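Local coordinates for amidohydrolase family protein (Acinetobacter baumannii, PDB 4I6K) that probably hydrolyses 2-pyrone-4,6-dicarboxylic acid, as a member of the amidohydrolase family, at residues Q56-H61 / D94-I99; A84-I89 / V112-Q117. One frame throughout, in Å; residues are numbered along the deposited sequence.

Interaction 1. Residues Q56-H61 / D94-I99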
loop_
_atom_site.group_PDB
_atom_site.type_symbol
_atom_site.label_atom_id
_atom_site.label_comp_id
_atom_site.label_asym_id
_atom_site.label_seq_id
_atom_site.Cartn_x
_atom_site.Cartn_y
_atom_site.Cartn_z
ATOM N N GLN A 56 -19.369 1.191 -2.821
ATOM C CA GLN A 56 -20.462 0.284 -2.551
ATOM C C GLN A 56 -19.972 -1.163 -2.644
ATOM O O GLN A 56 -20.058 -1.925 -1.684
ATOM C CB GLN A 56 -21.591 0.555 -3.551
ATOM C CG GLN A 56 -22.715 -0.462 -3.552
ATOM C CD GLN A 56 -23.629 -0.295 -2.360
ATOM O OE1 GLN A 56 -24.437 -1.174 -2.053
ATOM N NE2 GLN A 56 -23.502 0.840 -1.674
ATOM N N SER A 57 -19.451 -1.535 -3.803
ATOM C CA SER A 57 -18.928 -2.878 -3.981
ATOM C C SER A 57 -17.863 -3.195 -2.924
ATOM O O SER A 57 -17.852 -4.281 -2.341
ATOM C CB SER A 57 -18.363 -3.045 -5.394
ATOM O OG SER A 57 -18.003 -4.394 -5.626
ATOM N N PHE A 58 -16.981 -2.232 -2.664
ATOM C CA PHE A 58 -15.892 -2.450 -1.720
ATOM C C PHE A 58 -16.377 -2.634 -0.279
ATOM O O PHE A 58 -15.969 -3.581 0.400
ATOM C CB PHE A 58 -14.861 -1.326 -1.806
ATOM C CG PHE A 58 -13.754 -1.452 -0.806
ATOM C CD1 PHE A 58 -13.001 -2.606 -0.737
ATOM C CD2 PHE A 58 -13.471 -0.419 0.072
ATOM C CE1 PHE A 58 -11.983 -2.725 0.194
ATOM C CE2 PHE A 58 -12.455 -0.530 1.004
ATOM C CZ PHE A 58 -11.710 -1.679 1.065
ATOM N N ILE A 59 -17.236 -1.733 0.190
ATOM C CA ILE A 59 -17.811 -1.876 1.525
ATOM C C ILE A 59 -18.599 -3.172 1.598
ATOM O O ILE A 59 -18.713 -3.786 2.661
ATOM C CB ILE A 59 -18.736 -0.691 1.917
ATOM C CG1 ILE A 59 -17.977 0.360 2.731
ATOM C CG2 ILE A 59 -19.860 -1.180 2.799
ATOM C CD1 ILE A 59 -16.779 0.928 2.052
ATOM N N SER A 60 -19.140 -3.601 0.462
ATOM C CA SER A 60 -19.898 -4.848 0.437
ATOM C C SER A 60 -19.014 -6.065 0.711
ATOM O O SER A 60 -19.432 -7.008 1.379
ATOM C CB SER A 60 -20.611 -5.017 -0.896
ATOM O OG SER A 60 -21.401 -6.181 -0.862
ATOM N N HIS A 61 -17.792 -6.050 0.185
ATOM C CA HIS A 61 -16.844 -7.125 0.467
ATOM C C HIS A 61 -16.353 -7.111 1.918
ATOM O O HIS A 61 -16.152 -8.167 2.519
ATOM C CB HIS A 61 -15.658 -7.059 -0.485
ATOM C CG HIS A 61 -16.005 -7.406 -1.897
ATOM N ND1 HIS A 61 -16.014 -6.476 -2.913
ATOM C CD2 HIS A 61 -16.369 -8.583 -2.459
ATOM C CE1 HIS A 61 -16.358 -7.064 -4.044
ATOM N NE2 HIS A 61 -16.573 -8.345 -3.797
ATOM N N ASP A 94 -16.330 6.763 8.742
ATOM C CA ASP A 94 -16.137 6.020 9.976
ATOM C C ASP A 94 -15.412 4.699 9.723
ATOM O O ASP A 94 -14.946 4.045 10.652
ATOM C CB ASP A 94 -17.493 5.790 10.670
ATOM C CG ASP A 94 -18.544 5.139 9.743
ATOM O OD1 ASP A 94 -18.561 5.395 8.511
ATOM O OD2 ASP A 94 -19.365 4.358 10.265
ATOM N N ARG A 95 -15.310 4.317 8.457
ATOM C CA ARG A 95 -14.724 3.025 8.111
ATOM C C ARG A 95 -13.507 3.143 7.196
ATOM O O ARG A 95 -12.689 2.223 7.127
ATOM C CB ARG A 95 -15.789 2.108 7.493
ATOM C CG ARG A 95 -16.998 1.918 8.398
ATOM C CD ARG A 95 -17.978 0.928 7.845
ATOM N NE ARG A 95 -17.431 -0.423 7.767
ATOM C CZ ARG A 95 -18.042 -1.417 7.132
ATOM N NH1 ARG A 95 -19.204 -1.184 6.539
ATOM N NH2 ARG A 95 -17.502 -2.634 7.083
ATOM N N LEU A 96 -13.377 4.282 6.522
ATOM C CA LEU A 96 -12.346 4.441 5.507
ATOM C C LEU A 96 -11.393 5.594 5.763
ATOM O O LEU A 96 -11.827 6.689 6.132
ATOM C CB LEU A 96 -12.990 4.674 4.142
ATOM C CG LEU A 96 -13.923 3.580 3.647
ATOM C CD1 LEU A 96 -14.397 3.960 2.250
ATOM C CD2 LEU A 96 -13.213 2.227 3.659
ATOM N N LYS A 97 -10.105 5.338 5.532
ATOM C CA LYS A 97 -9.106 6.394 5.358
ATOM C C LYS A 97 -8.422 6.243 4.001
ATOM O O LYS A 97 -8.596 5.230 3.334
ATOM C CB LYS A 97 -8.089 6.368 6.500
ATOM C CG LYS A 97 -8.667 6.929 7.793
ATOM C CD LYS A 97 -8.025 6.348 9.050
ATOM C CE LYS A 97 -8.658 6.995 10.278
ATOM N NZ LYS A 97 -7.779 6.976 11.475
ATOM N N GLY A 98 -7.637 7.241 3.601
ATOM C CA GLY A 98 -7.032 7.236 2.281
ATOM C C GLY A 98 -5.551 7.594 2.198
ATOM O O GLY A 98 -4.985 8.221 3.099
ATOM N N ILE A 99 -4.926 7.166 1.104
ATOM C CA ILE A 99 -3.556 7.542 0.773
ATOM C C ILE A 99 -3.641 8.258 -0.559
ATOM O O ILE A 99 -4.088 7.680 -1.540
ATOM C CB ILE A 99 -2.636 6.301 0.615
ATOM C CG1 ILE A 99 -2.556 5.514 1.922
ATOM C CG2 ILE A 99 -1.231 6.698 0.117
ATOM C CD1 ILE A 99 -1.945 6.281 3.049
#
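Ile59 of helix 55-64 packs against Arg95, just before strand 96-100, and Leu96, its first residue. The fold is the (beta/alpha)8 barrel of the amidohydrolases, and here an outer helix rests on one of the barrel strands. From CA, the CB of Ile59 points toward 94-99, and there the side chain forks. The CG2 branch reaches the guanidinium group of Arg95, with CG2 3.8 Å from Arg95 NH1. CG1 lies over one face of that group. The other branch ends in CD1, which turns to Leu96. CD1 of Ile59 is 3.9 Å from CD1 and 4.1 Å from CD2 of Leu96, so one methyl meets both tips of the leucine.

The Arg95 chain bends at chi3 (65°), and its polar end is held by helix 55-64 and the loop that leads into strand 69-73. NH1 makes a salt bridge with Asp63, later on the same helix. NH2 and NE bond to the carbonyl oxygens of Phe67 and Thr68. These bonds fix the flat group whose face carries the isoleucine.

Leu96 also reaches Phe58. The two side chains run past each other in opposite directions. Chi1 of 177° swings the Phe58 ring away from its own backbone N, and the ring extends inward to touch Leu72 as well. Leu96 meets the ring at its edge, near the ring plane, with CD2 3.9 Å from CE2 of Phe58.

Interaction 2. Residues A84-I89 / V112-Q117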
loop_
_atom_site.group_PDB
_atom_site.type_symbol
_atom_site.label_atom_id
_atom_site.label_comp_id
_atom_site.label_asym_id
_atom_site.label_seq_id
_atom_site.Cartn_x
_atom_site.Cartn_y
_atom_site.Cartn_z
ATOM N N ALA A 84 -12.102 10.905 -6.691
ATOM C CA ALA A 84 -12.911 9.687 -6.534
ATOM C C ALA A 84 -12.738 9.089 -5.138
ATOM O O ALA A 84 -13.716 8.778 -4.455
ATOM C CB ALA A 84 -12.560 8.668 -7.593
ATOM N N MET A 85 -11.482 8.939 -4.721
ATOM C CA MET A 85 -11.156 8.443 -3.388
ATOM C C MET A 85 -11.687 9.345 -2.265
ATOM O O MET A 85 -12.217 8.858 -1.259
ATOM C CB MET A 85 -9.640 8.286 -3.236
ATOM C CG MET A 85 -9.232 7.756 -1.876
ATOM S SD MET A 85 -7.459 7.540 -1.709
ATOM C CE MET A 85 -6.906 9.225 -1.927
ATOM N N LEU A 86 -11.511 10.655 -2.423
ATOM C CA LEU A 86 -12.023 11.610 -1.440
ATOM C C LEU A 86 -13.545 11.507 -1.231
ATOM O O LEU A 86 -14.026 11.557 -0.091
ATOM C CB LEU A 86 -11.621 13.032 -1.826
ATOM C CG LEU A 86 -10.134 13.328 -1.590
ATOM C CD1 LEU A 86 -9.755 14.684 -2.162
ATOM C CD2 LEU A 86 -9.795 13.249 -0.092
ATOM N N ASN A 87 -14.290 11.350 -2.323
ATOM C CA ASN A 87 -15.747 11.190 -2.237
ATOM C C ASN A 87 -16.168 9.894 -1.550
ATOM O O ASN A 87 -17.136 9.869 -0.784
ATOM C CB ASN A 87 -16.387 11.299 -3.623
ATOM C CG ASN A 87 -16.318 12.711 -4.184
ATOM O OD1 ASN A 87 -16.868 13.648 -3.603
ATOM N ND2 ASN A 87 -15.636 12.872 -5.312
ATOM N N ALA A 88 -15.417 8.828 -1.810
ATOM C CA ALA A 88 -15.712 7.526 -1.231
ATOM C C ALA A 88 -15.523 7.557 0.275
ATOM O O ALA A 88 -16.329 6.990 1.019
ATOM C CB ALA A 88 -14.826 6.451 -1.857
ATOM N N ILE A 89 -14.446 8.214 0.716
ATOM C CA ILE A 89 -14.141 8.342 2.140
ATOM C C ILE A 89 -15.271 9.067 2.842
ATOM O O ILE A 89 -15.808 8.574 3.832
ATOM C CB ILE A 89 -12.857 9.147 2.388
ATOM C CG1 ILE A 89 -11.660 8.506 1.688
ATOM C CG2 ILE A 89 -12.586 9.243 3.875
ATOM C CD1 ILE A 89 -11.182 7.265 2.360
ATOM N N VAL A 112 -2.627 20.039 4.322
ATOM C CA VAL A 112 -3.443 20.154 5.527
ATOM C C VAL A 112 -4.908 19.894 5.180
ATOM O O VAL A 112 -5.640 19.274 5.953
ATOM C CB VAL A 112 -3.317 21.547 6.169
ATOM C CG1 VAL A 112 -4.281 21.682 7.336
ATOM C CG2 VAL A 112 -1.877 21.796 6.602
ATOM N N ASN A 113 -5.326 20.362 4.007
ATOM C CA ASN A 113 -6.714 20.194 3.586
ATOM C C ASN A 113 -7.072 18.740 3.295
ATOM O O ASN A 113 -8.133 18.255 3.714
ATOM C CB ASN A 113 -7.043 21.101 2.402
ATOM C CG ASN A 113 -7.563 22.466 2.846
ATOM O OD1 ASN A 113 -6.903 23.189 3.594
ATOM N ND2 ASN A 113 -8.753 22.819 2.385
ATOM N N LEU A 114 -6.186 18.040 2.590
ATOM C CA LEU A 114 -6.370 16.610 2.383
ATOM C C LEU A 114 -6.418 15.894 3.718
ATOM O O LEU A 114 -7.246 15.001 3.917
ATOM C CB LEU A 114 -5.266 16.033 1.494
ATOM C CG LEU A 114 -5.307 16.638 0.088
ATOM C CD1 LEU A 114 -3.989 16.435 -0.621
ATOM C CD2 LEU A 114 -6.487 16.079 -0.733
ATOM N N LYS A 115 -5.542 16.289 4.643
ATOM C CA LYS A 115 -5.536 15.665 5.960
ATOM C C LYS A 115 -6.925 15.785 6.576
ATOM O O LYS A 115 -7.440 14.837 7.160
ATOM C CB LYS A 115 -4.491 16.304 6.884
ATOM C CG LYS A 115 -4.452 15.710 8.313
ATOM C CD LYS A 115 -3.217 16.215 9.086
ATOM C CE LYS A 115 -3.127 15.655 10.501
ATOM N NZ LYS A 115 -2.608 14.265 10.525
ATOM N N ALA A 116 -7.525 16.965 6.439
ATOM C CA ALA A 116 -8.864 17.223 6.974
ATOM C C ALA A 116 -9.956 16.349 6.343
ATOM O O ALA A 116 -11.086 16.328 6.821
ATOM C CB ALA A 116 -9.214 18.696 6.808
ATOM N N GLN A 117 -9.628 15.646 5.264
ATOM C CA GLN A 117 -10.621 14.849 4.558
ATOM C C GLN A 117 -10.370 13.348 4.723
ATOM O O GLN A 117 -10.931 12.518 3.991
ATOM C CB GLN A 117 -10.641 15.230 3.088
ATOM C CG GLN A 117 -10.882 16.700 2.843
ATOM C CD GLN A 117 -10.924 17.028 1.369
ATOM O OE1 GLN A 117 -11.809 16.563 0.646
ATOM N NE2 GLN A 117 -9.965 17.831 0.908
#
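Leu86 and Gln117 turn their side chains to each other with similar first torsions. The contact joins two neighbouring outer helices of the (beta/alpha)8 barrel. In Leu86, CG lies opposite the carbonyl carbon (chi1 -73°). Gln117 does the same (chi1 -56°) and then runs straight through CG (chi2 -179°) to its amide. Leu86 belongs to helix 83-91. Gln117 lies in the turn between helix 108-115 and strand 119-125.

The two side chains cross at about a right angle. Both methyls of Leu86 are used. CD2 packs on the base of the glutamine, 3.8 Å from CB of Gln117. The amide oxygen sits against the same fork, with OE1 of Gln117 3.9 Å from CD2 and 4.0 Å from CD1 of Leu86. These are van der Waals contacts. CD1 also reaches Leu114, which crosses it at about a right angle. CD1 of Leu86 is 3.8 Å from CD2 of Leu114. Both leucines also touch Ile119 on strand 119-125, so the strand lies beneath the seam between the helices.

Two bonds within 112-117 hold the turn and the amide. N of Gln117 bonds to O of Leu114 at 2.8 Å and ties the turn to the last part of the helix. NE2 of Gln117 makes a weak hydrogen bond of 3.4 Å to O of Asn113, and OE1 is on the side of Leu86. One turn of helix on from Leu86, Ile89 also points toward 112-117. Here the backbone of Gln117 takes part in the contact. The CG2 methyl packs on its carbonyl, with CG2 of Ile89 3.7 Å from O of Gln117.

How the interactions relate
From the N terminus the chain passes 56-61, 84-89, 94-99 and 112-117 in turn. Interaction 1 closes a loop that holds strand 69-73 and helix 83-91. Interaction 2 starts within that loop and closes a second one, which holds strand 96-100. The two loops therefore cross. The centres of the two interactions are about 13 Å apart, and the interactions meet directly where helix 83-91 lies on strand 96-100. Ile89 packs against the backbone of Leu96, Lys97 and Gly98, and Met85 against Ile99. Interaction 1 ties a helix to the barrel wall, and interaction 2 ties two outer helices side by side.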